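Long-range contacts in ATP-dependent DNA helicase PIF1 (Candida albicans, PDB 7OTJ), which probably couples ATP hydrolysis to 5'-3' movement along single-stranded DNA, unwinding duplexes and G-quadruplexes to maintain the nuclear and mitochondrial genomes: residues A[46-51]-A[98-103]; A[263-268]-A[437-442]; A[402-407]-A[442-447]. All coordinates share one frame; numbering follows the deposited sequence.

Interaction 1. Residues A[46-51]-A[98-103]; sequences YPKGVA and WRETRV. With PO4 (phosphate ion), chain P.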
loop_
_atom_site.group_PDB
_atom_site.type_symbol
_atom_site.label_atom_id
_atom_site.label_comp_id
_atom_site.label_asym_id
_atom_site.label_seq_id
_atom_site.Cartn_x
_atom_site.Cartn_y
_atom_site.Cartn_z
ATOM N N TYR A 46 -13.757 -21.207 -0.939
ATOM C CA TYR A 46 -12.481 -21.638 -1.507
ATOM C C TYR A 46 -11.367 -21.318 -0.517
ATOM O O TYR A 46 -10.764 -20.239 -0.582
ATOM C CB TYR A 46 -12.219 -20.956 -2.854
ATOM C CG TYR A 46 -13.447 -20.793 -3.724
ATOM C CD1 TYR A 46 -13.916 -21.842 -4.508
ATOM C CD2 TYR A 46 -14.131 -19.586 -3.772
ATOM C CE1 TYR A 46 -15.039 -21.693 -5.308
ATOM C CE2 TYR A 46 -15.253 -19.426 -4.566
ATOM C CZ TYR A 46 -15.703 -20.483 -5.333
ATOM O OH TYR A 46 -16.819 -20.324 -6.123
ATOM N N PRO A 47 -11.020 -22.239 0.386
ATOM C CA PRO A 47 -10.092 -21.881 1.472
ATOM C C PRO A 47 -8.691 -21.556 0.991
ATOM O O PRO A 47 -8.007 -20.748 1.627
ATOM C CB PRO A 47 -10.098 -23.127 2.372
ATOM C CG PRO A 47 -11.315 -23.901 1.974
ATOM C CD PRO A 47 -11.505 -23.622 0.516
ATOM N N LYS A 48 -8.237 -22.169 -0.102
ATOM C CA LYS A 48 -6.886 -21.956 -0.604
ATOM C C LYS A 48 -6.884 -21.322 -1.990
ATOM O O LYS A 48 -5.844 -21.315 -2.660
ATOM C CB LYS A 48 -6.127 -23.282 -0.639
ATOM C CG LYS A 48 -6.006 -23.968 0.710
ATOM C CD LYS A 48 -5.494 -25.396 0.564
ATOM C CE LYS A 48 -4.166 -25.441 -0.179
ATOM N NZ LYS A 48 -3.689 -26.838 -0.400
ATOM N N GLY A 49 -8.006 -20.750 -2.416
ATOM C CA GLY A 49 -8.107 -20.294 -3.787
ATOM C C GLY A 49 -8.488 -18.841 -3.949
ATOM O O GLY A 49 -8.923 -18.428 -5.030
ATOM N N VAL A 50 -8.284 -18.042 -2.907
ATOM C CA VAL A 50 -8.596 -16.618 -2.946
ATOM C C VAL A 50 -7.277 -15.865 -2.879
ATOM O O VAL A 50 -6.535 -15.975 -1.896
ATOM C CB VAL A 50 -9.530 -16.202 -1.801
ATOM C CG1 VAL A 50 -9.895 -14.732 -1.940
ATOM C CG2 VAL A 50 -10.775 -17.085 -1.780
ATOM N N ALA A 51 -6.975 -15.133 -3.941
ATOM C CA ALA A 51 -5.760 -14.340 -4.045
ATOM C C ALA A 51 -6.087 -12.891 -3.679
ATOM O O ALA A 51 -6.831 -12.220 -4.401
ATOM C CB ALA A 51 -5.185 -14.455 -5.453
ATOM N N TRP A 98 -0.827 -19.996 -9.037
ATOM C CA TRP A 98 -1.556 -19.613 -10.240
ATOM C C TRP A 98 -2.601 -20.658 -10.625
ATOM O O TRP A 98 -3.639 -20.313 -11.201
ATOM C CB TRP A 98 -0.589 -19.392 -11.402
ATOM C CG TRP A 98 -0.119 -17.985 -11.557
ATOM C CD1 TRP A 98 1.144 -17.512 -11.344
ATOM C CD2 TRP A 98 -0.903 -16.861 -11.969
ATOM N NE1 TRP A 98 1.196 -16.160 -11.598
ATOM C CE2 TRP A 98 -0.049 -15.737 -11.983
ATOM C CE3 TRP A 98 -2.244 -16.693 -12.326
ATOM C CZ2 TRP A 98 -0.493 -14.467 -12.341
ATOM C CZ3 TRP A 98 -2.681 -15.434 -12.677
ATOM C CH2 TRP A 98 -1.811 -14.336 -12.681
ATOM N N ARG A 99 -2.356 -21.933 -10.324
ATOM C CA ARG A 99 -3.318 -22.960 -10.706
ATOM C C ARG A 99 -4.387 -23.183 -9.648
ATOM O O ARG A 99 -5.521 -23.536 -9.991
ATOM C CB ARG A 99 -2.604 -24.280 -11.007
ATOM C CG ARG A 99 -1.847 -24.275 -12.324
ATOM C CD ARG A 99 -1.201 -25.620 -12.615
ATOM N NE ARG A 99 -0.328 -26.051 -11.528
ATOM C CZ ARG A 99 -0.601 -27.050 -10.698
ATOM N NH1 ARG A 99 -1.714 -27.759 -10.812
ATOM N NH2 ARG A 99 0.267 -27.345 -9.733
ATOM N N GLU A 100 -4.070 -22.949 -8.376
ATOM C CA GLU A 100 -5.042 -23.136 -7.308
ATOM C C GLU A 100 -5.914 -21.909 -7.060
ATOM O O GLU A 100 -6.859 -21.998 -6.267
ATOM C CB GLU A 100 -4.331 -23.520 -6.003
ATOM C CG GLU A 100 -3.482 -24.779 -6.092
ATOM C CD GLU A 100 -2.867 -25.159 -4.757
ATOM O OE1 GLU A 100 -2.895 -26.359 -4.403
ATOM O OE2 GLU A 100 -2.357 -24.254 -4.060
ATOM N N THR A 101 -5.634 -20.778 -7.710
ATOM C CA THR A 101 -6.399 -19.557 -7.476
ATOM C C THR A 101 -7.746 -19.626 -8.188
ATOM O O THR A 101 -7.815 -19.953 -9.376
ATOM C CB THR A 101 -5.616 -18.321 -7.944
ATOM O OG1 THR A 101 -4.499 -18.093 -7.079
ATOM C CG2 THR A 101 -6.501 -17.081 -7.928
ATOM N N ARG A 102 -8.819 -19.307 -7.457
ATOM C CA ARG A 102 -10.160 -19.219 -8.025
ATOM C C ARG A 102 -10.662 -17.794 -8.168
ATOM O O ARG A 102 -11.384 -17.502 -9.123
ATOM C CB ARG A 102 -11.163 -20.000 -7.168
ATOM C CG ARG A 102 -10.852 -21.477 -7.046
ATOM C CD ARG A 102 -10.911 -22.169 -8.399
ATOM N NE ARG A 102 -12.228 -22.050 -9.012
ATOM C CZ ARG A 102 -13.254 -22.845 -8.741
ATOM N NH1 ARG A 102 -13.141 -23.846 -7.882
ATOM N NH2 ARG A 102 -14.424 -22.622 -9.337
ATOM N N VAL A 103 -10.305 -16.907 -7.242
ATOM C CA VAL A 103 -10.699 -15.507 -7.290
ATOM C C VAL A 103 -9.446 -14.661 -7.128
ATOM O O VAL A 103 -8.610 -14.936 -6.260
ATOM C CB VAL A 103 -11.724 -15.168 -6.186
ATOM C CG1 VAL A 103 -12.130 -13.690 -6.249
ATOM C CG2 VAL A 103 -12.934 -16.072 -6.278
HETATM P P PO4 P . -15.710 -19.155 -9.647
HETATM O O1 PO4 P . -16.432 -20.466 -9.859
HETATM O O2 PO4 P . -16.315 -18.111 -10.555
HETATM O O3 PO4 P . -14.238 -19.304 -9.963
HETATM O O4 PO4 P . -15.865 -18.722 -8.209
#
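The carbonyl oxygen of Gly49 receives two consecutive amides from the other segment, Arg102 N at 2.6 Å and Val103 N at 3.0 Å. Two residues on, Ala51 N returns a bond to Val103 O over 2.8 Å. This exchange opens the parallel pairing of strands 50-54 and 103-107, neighbours in the central sheet of the P-loop NTPase domain; the second of these strands leads to Glu108, which lies by the tetrafluoroaluminate at the ATPase centre. The two amides use Gly49 O differently: Val103 N lies nearly along the C=O axis, whereas Arg102 N sits on a lone pair in the carbonyl plane. Gly49 itself ends a type I turn begun at Tyr46, just after helix 31-45, and packs its CA against Glu100 O at the close of helix 92-100.

Farther out, the Arg102 chain folds at CD and again at NE, and crosses Tyr46 at about a right angle. Tyr46 CE1 lies over one face of the guanidinium, 3.9 Å from NH1, with the two planes 57° apart. A phosphate ion, probably from the crystallisation liquor, occupies the outer end of this pair: Arg102 NH2 gives a weak hydrogen bond to phosphate O3, and Tyr46 OH stands 2.8 Å from phosphate O4. Lys48 NZ and Glu100 OE1, of opposite charge, stay 4.1 Å apart, too far for a salt bridge. Val50 and Val103 share one face of the sheet, against Leu42 of helix 31-45. Ala51 and Thr101 both touch Phe71 and meet each other through CB and CG2, 3.8 Å apart.

Interaction 2. Residues A[263-268]-A[437-442]; sequences SVDTGI and VSRIQF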
loop_
_atom_site.group_PDB
_atom_site.type_symbol
_atom_site.label_atom_id
_atom_site.label_comp_id
_atom_site.label_asym_id
_atom_site.label_seq_id
_atom_site.Cartn_x
_atom_site.Cartn_y
_atom_site.Cartn_z
ATOM N N SER A 263 23.092 -1.772 8.192
ATOM C CA SER A 263 22.683 -3.084 7.721
ATOM C C SER A 263 23.893 -3.892 7.278
ATOM O O SER A 263 24.880 -3.352 6.772
ATOM C CB SER A 263 21.706 -2.959 6.549
ATOM O OG SER A 263 22.355 -2.414 5.410
ATOM N N VAL A 264 23.792 -5.205 7.445
ATOM C CA VAL A 264 24.799 -6.135 6.949
ATOM C C VAL A 264 24.327 -6.613 5.583
ATOM O O VAL A 264 23.323 -7.320 5.478
ATOM C CB VAL A 264 25.010 -7.312 7.907
ATOM C CG1 VAL A 264 26.081 -8.246 7.358
ATOM C CG2 VAL A 264 25.380 -6.804 9.295
ATOM N N ASP A 265 25.037 -6.201 4.537
ATOM C CA ASP A 265 24.663 -6.479 3.156
ATOM C C ASP A 265 25.662 -7.454 2.549
ATOM O O ASP A 265 26.857 -7.152 2.470
ATOM C CB ASP A 265 24.603 -5.186 2.342
ATOM C CG ASP A 265 23.400 -4.325 2.701
ATOM O OD1 ASP A 265 22.598 -4.751 3.559
ATOM O OD2 ASP A 265 23.253 -3.226 2.123
ATOM N N THR A 266 25.173 -8.619 2.127
ATOM C CA THR A 266 25.991 -9.628 1.469
ATOM C C THR A 266 25.290 -10.090 0.198
ATOM O O THR A 266 24.118 -9.784 -0.040
ATOM C CB THR A 266 26.261 -10.822 2.393
ATOM O OG1 THR A 266 25.018 -11.339 2.885
ATOM C CG2 THR A 266 27.116 -10.401 3.562
ATOM N N GLY A 267 26.019 -10.839 -0.627
ATOM C CA GLY A 267 25.434 -11.403 -1.827
ATOM C C GLY A 267 26.429 -11.927 -2.841
ATOM O O GLY A 267 27.581 -11.481 -2.887
ATOM N N ILE A 268 25.989 -12.878 -3.665
ATOM C CA ILE A 268 26.840 -13.491 -4.678
ATOM C C ILE A 268 26.612 -12.890 -6.061
ATOM O O ILE A 268 27.168 -13.383 -7.046
ATOM C CB ILE A 268 26.648 -15.016 -4.709
ATOM C CG1 ILE A 268 25.203 -15.366 -5.077
ATOM C CG2 ILE A 268 27.054 -15.638 -3.375
ATOM C CD1 ILE A 268 24.922 -16.848 -5.090
ATOM N N VAL A 437 21.161 -12.069 -2.975
ATOM C CA VAL A 437 21.467 -10.860 -2.223
ATOM C C VAL A 437 20.803 -10.987 -0.860
ATOM O O VAL A 437 19.679 -11.490 -0.756
ATOM C CB VAL A 437 20.981 -9.590 -2.954
ATOM C CG1 VAL A 437 21.172 -8.381 -2.077
ATOM C CG2 VAL A 437 21.723 -9.403 -4.258
ATOM N N SER A 438 21.515 -10.570 0.192
ATOM C CA SER A 438 20.994 -10.610 1.552
ATOM C C SER A 438 21.220 -9.275 2.253
ATOM O O SER A 438 22.310 -8.697 2.174
ATOM C CB SER A 438 21.653 -11.737 2.349
ATOM O OG SER A 438 21.147 -11.790 3.670
ATOM N N ARG A 439 20.200 -8.811 2.974
ATOM C CA ARG A 439 20.325 -7.649 3.844
ATOM C C ARG A 439 19.715 -7.979 5.194
ATOM O O ARG A 439 18.558 -8.406 5.270
ATOM C CB ARG A 439 19.643 -6.398 3.273
ATOM C CG ARG A 439 19.474 -5.299 4.328
ATOM C CD ARG A 439 19.024 -3.974 3.743
ATOM N NE ARG A 439 20.078 -3.343 2.961
ATOM C CZ ARG A 439 19.901 -2.282 2.185
ATOM N NH1 ARG A 439 18.722 -1.685 2.090
ATOM N NH2 ARG A 439 20.930 -1.819 1.478
ATOM N N ILE A 440 20.486 -7.764 6.255
ATOM C CA ILE A 440 20.035 -7.997 7.620
ATOM C C ILE A 440 19.900 -6.638 8.284
ATOM O O ILE A 440 20.858 -5.855 8.324
ATOM C CB ILE A 440 21.000 -8.912 8.390
ATOM C CG1 ILE A 440 21.099 -10.274 7.691
ATOM C CG2 ILE A 440 20.542 -9.074 9.832
ATOM C CD1 ILE A 440 22.059 -11.242 8.348
ATOM N N GLN A 441 18.701 -6.352 8.783
ATOM C CA GLN A 441 18.389 -5.074 9.400
ATOM C C GLN A 441 17.176 -5.274 10.292
ATOM O O GLN A 441 16.392 -6.206 10.098
ATOM C CB GLN A 441 18.118 -4.001 8.338
ATOM C CG GLN A 441 17.778 -2.614 8.878
ATOM C CD GLN A 441 18.947 -1.958 9.583
ATOM O OE1 GLN A 441 19.236 -2.253 10.744
ATOM N NE2 GLN A 441 19.631 -1.062 8.880
ATOM N N PHE A 442 17.033 -4.399 11.275
ATOM C CA PHE A 442 15.804 -4.372 12.047
ATOM C C PHE A 442 14.647 -3.956 11.144
ATOM O O PHE A 442 14.802 -3.061 10.307
ATOM C CB PHE A 442 15.930 -3.411 13.226
ATOM C CG PHE A 442 17.006 -3.794 14.197
ATOM C CD1 PHE A 442 16.731 -4.641 15.256
ATOM C CD2 PHE A 442 18.299 -3.325 14.038
ATOM C CE1 PHE A 442 17.719 -5.005 16.143
ATOM C CE2 PHE A 442 19.293 -3.686 14.922
ATOM C CZ PHE A 442 19.003 -4.525 15.977
#
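Strands 264-267 and 437-441 run antiparallel, Val264 and Ile440 exchanging two backbone hydrogen bonds, as do Thr266 and Ser438. Their segment axes approach to 4.5 Å at 167°. The strands are neighbours in a curled antiparallel sheet, consistent with the SH3-like 2B region of Pif1 helicases. Between the hydrogen-bonded pairs lies the non-hydrogen-bonded pair Asp265-Arg439, and Gly267 faces Val437 in the same manner at the end, with the CA atoms only 4.0 Å apart. At the Asp265-Arg439 pair, the CA-H groups of both residues also point at carbonyl oxygens of the opposite strand, those of Ser438 and Val264.

Asp265 and Arg439 carry the side-chain contact. The two side chains run alongside each other in the same direction, in a bidentate, side-on salt bridge: Arg439 NE reaches Asp265 OD1 at 2.9 Å and NH2 reaches OD2 at 2.8 Å, each on the syn side of its oxygen. Carboxylate and guanidinium planes are only 19° apart. The arginine chain is extended until chi3 (-70°), which turns NE out of line with the chain before it meets the carboxylate. Ser263 OG donates to the same OD1 over 3.0 Å, from the opposite face of the carboxylate to NE, so this oxygen is gripped by two donors. The remaining guanidinium nitrogen, NH1, bonds to Ala283 O. On the other face of the sheet, Thr266 OG1 rests 3.4 Å from Ser438 CB, and Val264 and Ile440 approach through their CB atoms; Ser438 OG turns to Gln425.

Leu278 of helix 273-279 touches Asp265, Val437 and Arg439 on the salt-bridge face. Strand 286-289 pairs with the far edge of strand 259-267, while strand 424-429 pairs with that of strand 435-446.

Interaction 3. Residues A[402-407]-A[442-447]; sequences KYPLVK and FPLILA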
loop_
_atom_site.group_PDB
_atom_site.type_symbol
_atom_site.label_atom_id
_atom_site.label_comp_id
_atom_site.label_asym_id
_atom_site.label_seq_id
_atom_site.Cartn_x
_atom_site.Cartn_y
_atom_site.Cartn_z
ATOM N N LYS A 402 22.671 -4.075 20.673
ATOM C CA LYS A 402 21.488 -3.494 21.308
ATOM C C LYS A 402 20.264 -3.569 20.407
ATOM O O LYS A 402 20.326 -3.180 19.237
ATOM C CB LYS A 402 21.739 -2.030 21.692
ATOM C CG LYS A 402 22.499 -1.843 22.990
ATOM C CD LYS A 402 22.903 -0.386 23.156
ATOM C CE LYS A 402 23.537 -0.123 24.512
ATOM N NZ LYS A 402 22.548 -0.179 25.623
ATOM N N TYR A 403 19.112 -4.062 20.980
ATOM C CA TYR A 403 17.906 -4.049 20.164
ATOM C C TYR A 403 16.973 -2.911 20.571
ATOM O O TYR A 403 16.916 -2.531 21.745
ATOM C CB TYR A 403 17.155 -5.379 20.282
ATOM C CG TYR A 403 17.876 -6.559 19.668
ATOM C CD1 TYR A 403 19.061 -6.392 18.962
ATOM C CD2 TYR A 403 17.361 -7.842 19.785
ATOM C CE1 TYR A 403 19.715 -7.471 18.398
ATOM C CE2 TYR A 403 18.006 -8.924 19.226
ATOM C CZ TYR A 403 19.180 -8.736 18.536
ATOM O OH TYR A 403 19.813 -9.821 17.983
ATOM N N PRO A 404 16.242 -2.336 19.614
ATOM C CA PRO A 404 15.225 -1.333 19.959
ATOM C C PRO A 404 14.065 -1.935 20.735
ATOM O O PRO A 404 13.608 -3.045 20.450
ATOM C CB PRO A 404 14.762 -0.809 18.592
ATOM C CG PRO A 404 15.859 -1.158 17.652
ATOM C CD PRO A 404 16.425 -2.450 18.158
ATOM N N LEU A 405 13.578 -1.178 21.714
ATOM C CA LEU A 405 12.363 -1.511 22.450
ATOM C C LEU A 405 11.244 -0.625 21.917
ATOM O O LEU A 405 11.289 0.599 22.070
ATOM C CB LEU A 405 12.560 -1.306 23.949
ATOM C CG LEU A 405 11.379 -1.700 24.831
ATOM C CD1 LEU A 405 11.058 -3.172 24.641
ATOM C CD2 LEU A 405 11.687 -1.395 26.284
ATOM N N VAL A 406 10.242 -1.239 21.291
ATOM C CA VAL A 406 9.230 -0.506 20.540
ATOM C C VAL A 406 7.843 -0.911 21.025
ATOM O O VAL A 406 7.549 -2.103 21.164
ATOM C CB VAL A 406 9.364 -0.743 19.024
ATOM C CG1 VAL A 406 8.358 0.106 18.270
ATOM C CG2 VAL A 406 10.780 -0.424 18.560
ATOM N N LYS A 407 6.995 0.087 21.266
ATOM C CA LYS A 407 5.607 -0.109 21.666
ATOM C C LYS A 407 4.716 0.139 20.453
ATOM O O LYS A 407 4.690 1.252 19.920
ATOM C CB LYS A 407 5.237 0.840 22.807
ATOM C CG LYS A 407 3.766 0.821 23.184
ATOM C CD LYS A 407 3.368 2.080 23.947
ATOM C CE LYS A 407 3.478 3.326 23.073
ATOM N NZ LYS A 407 2.639 3.251 21.839
ATOM N N PHE A 442 17.033 -4.399 11.275
ATOM C CA PHE A 442 15.804 -4.372 12.047
ATOM C C PHE A 442 14.647 -3.956 11.144
ATOM O O PHE A 442 14.802 -3.061 10.307
ATOM C CB PHE A 442 15.930 -3.411 13.226
ATOM C CG PHE A 442 17.006 -3.794 14.197
ATOM C CD1 PHE A 442 16.731 -4.641 15.256
ATOM C CD2 PHE A 442 18.299 -3.325 14.038
ATOM C CE1 PHE A 442 17.719 -5.005 16.143
ATOM C CE2 PHE A 442 19.293 -3.686 14.922
ATOM C CZ PHE A 442 19.003 -4.525 15.977
ATOM N N PRO A 443 13.486 -4.588 11.276
ATOM C CA PRO A 443 12.354 -4.280 10.383
ATOM C C PRO A 443 11.623 -3.003 10.780
ATOM O O PRO A 443 10.430 -3.010 11.099
ATOM C CB PRO A 443 11.478 -5.529 10.532
ATOM C CG PRO A 443 11.720 -5.961 11.934
ATOM C CD PRO A 443 13.178 -5.693 12.200
ATOM N N LEU A 444 12.333 -1.876 10.725
ATOM C CA LEU A 444 11.771 -0.603 11.151
ATOM C C LEU A 444 12.217 0.505 10.211
ATOM O O LEU A 444 13.330 0.476 9.682
ATOM C CB LEU A 444 12.195 -0.254 12.587
ATOM C CG LEU A 444 11.805 -1.209 13.717
ATOM C CD1 LEU A 444 12.486 -0.803 15.016
ATOM C CD2 LEU A 444 10.296 -1.251 13.892
ATOM N N ILE A 445 11.319 1.463 9.989
ATOM C CA ILE A 445 11.616 2.714 9.307
ATOM C C ILE A 445 11.005 3.839 10.129
ATOM O O ILE A 445 9.958 3.666 10.759
ATOM C CB ILE A 445 11.083 2.742 7.857
ATOM C CG1 ILE A 445 9.581 2.480 7.840
ATOM C CG2 ILE A 445 11.832 1.742 6.982
ATOM C CD1 ILE A 445 8.966 2.664 6.488
ATOM N N LEU A 446 11.678 4.992 10.143
ATOM C CA LEU A 446 11.120 6.160 10.821
ATOM C C LEU A 446 9.814 6.532 10.135
ATOM O O LEU A 446 9.822 6.926 8.963
ATOM C CB LEU A 446 12.086 7.346 10.792
ATOM C CG LEU A 446 13.383 7.280 11.600
ATOM C CD1 LEU A 446 14.271 8.473 11.275
ATOM C CD2 LEU A 446 13.085 7.227 13.084
ATOM N N ALA A 447 8.682 6.376 10.833
ATOM C CA ALA A 447 7.420 6.454 10.111
ATOM C C ALA A 447 6.983 7.897 9.883
ATOM O O ALA A 447 6.958 8.357 8.745
ATOM C CB ALA A 447 6.342 5.679 10.874
#
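Phe442 meets Tyr403 and Pro404 with the CD1-CE1 side of its ring and the tip atom CZ. Its CB is directed toward segment 402-407, and CG stands anti to the carbonyl carbon (chi1 -62°). From there CD1 lies 3.6 Å from Pro404 CD. The next atom, CE1, touches two residues, Tyr403 CD1 at the ring edge (3.4 Å) and Pro404 CD over the face (3.5 Å). At the tip, CZ also touches Tyr403 CD1 and comes within 3.8 Å of Lys402 O, a carbonyl hydrogen-bonded to Tyr261 OH. The two rings form an offset edge-to-face pair, the edge of Phe442 toward the face of Tyr403, with planes at 75° and centroids 5.3 Å apart. Pro404 CD instead makes a CH-pi contact displaced toward the rim.

Farther along, Leu444 CD1 meets Val406 CG2 tip to tip at 4.0 Å and also reaches Pro404 CB. Strands 404-409 and 435-446 are not paired with each other in the curled antiparallel sheet, and their side chains meet across its interior, consistent with the SH3-like fold of domain 2B. Apolar and aromatic packing alone joins the two segments, so their fit rests on shape rather than on directional polar bonds.

Interaction 1 belongs to the P-loop NTPase domain, while interactions 2 and 3 share the curled antiparallel sheet, their centres about 17 Å apart and some 33 to 35 Å from that of interaction 1. Strand 435-446 serves both of the latter: residues 437-441 pair edge to edge with strand 259-267, then the side chains of Phe442 and Leu444 turn against 402-407. Chemistry follows place. Interactions 1 and 2, partly buried, join adjacent strands through backbone bonds, parallel in one and antiparallel in the other; interaction 1 adds charged side chains at its exposed rim, interaction 2 a salt bridge beside helix 273-279, with the arginine buried. Interaction 3, buried, links non-neighbouring strands through hydrophobic contact.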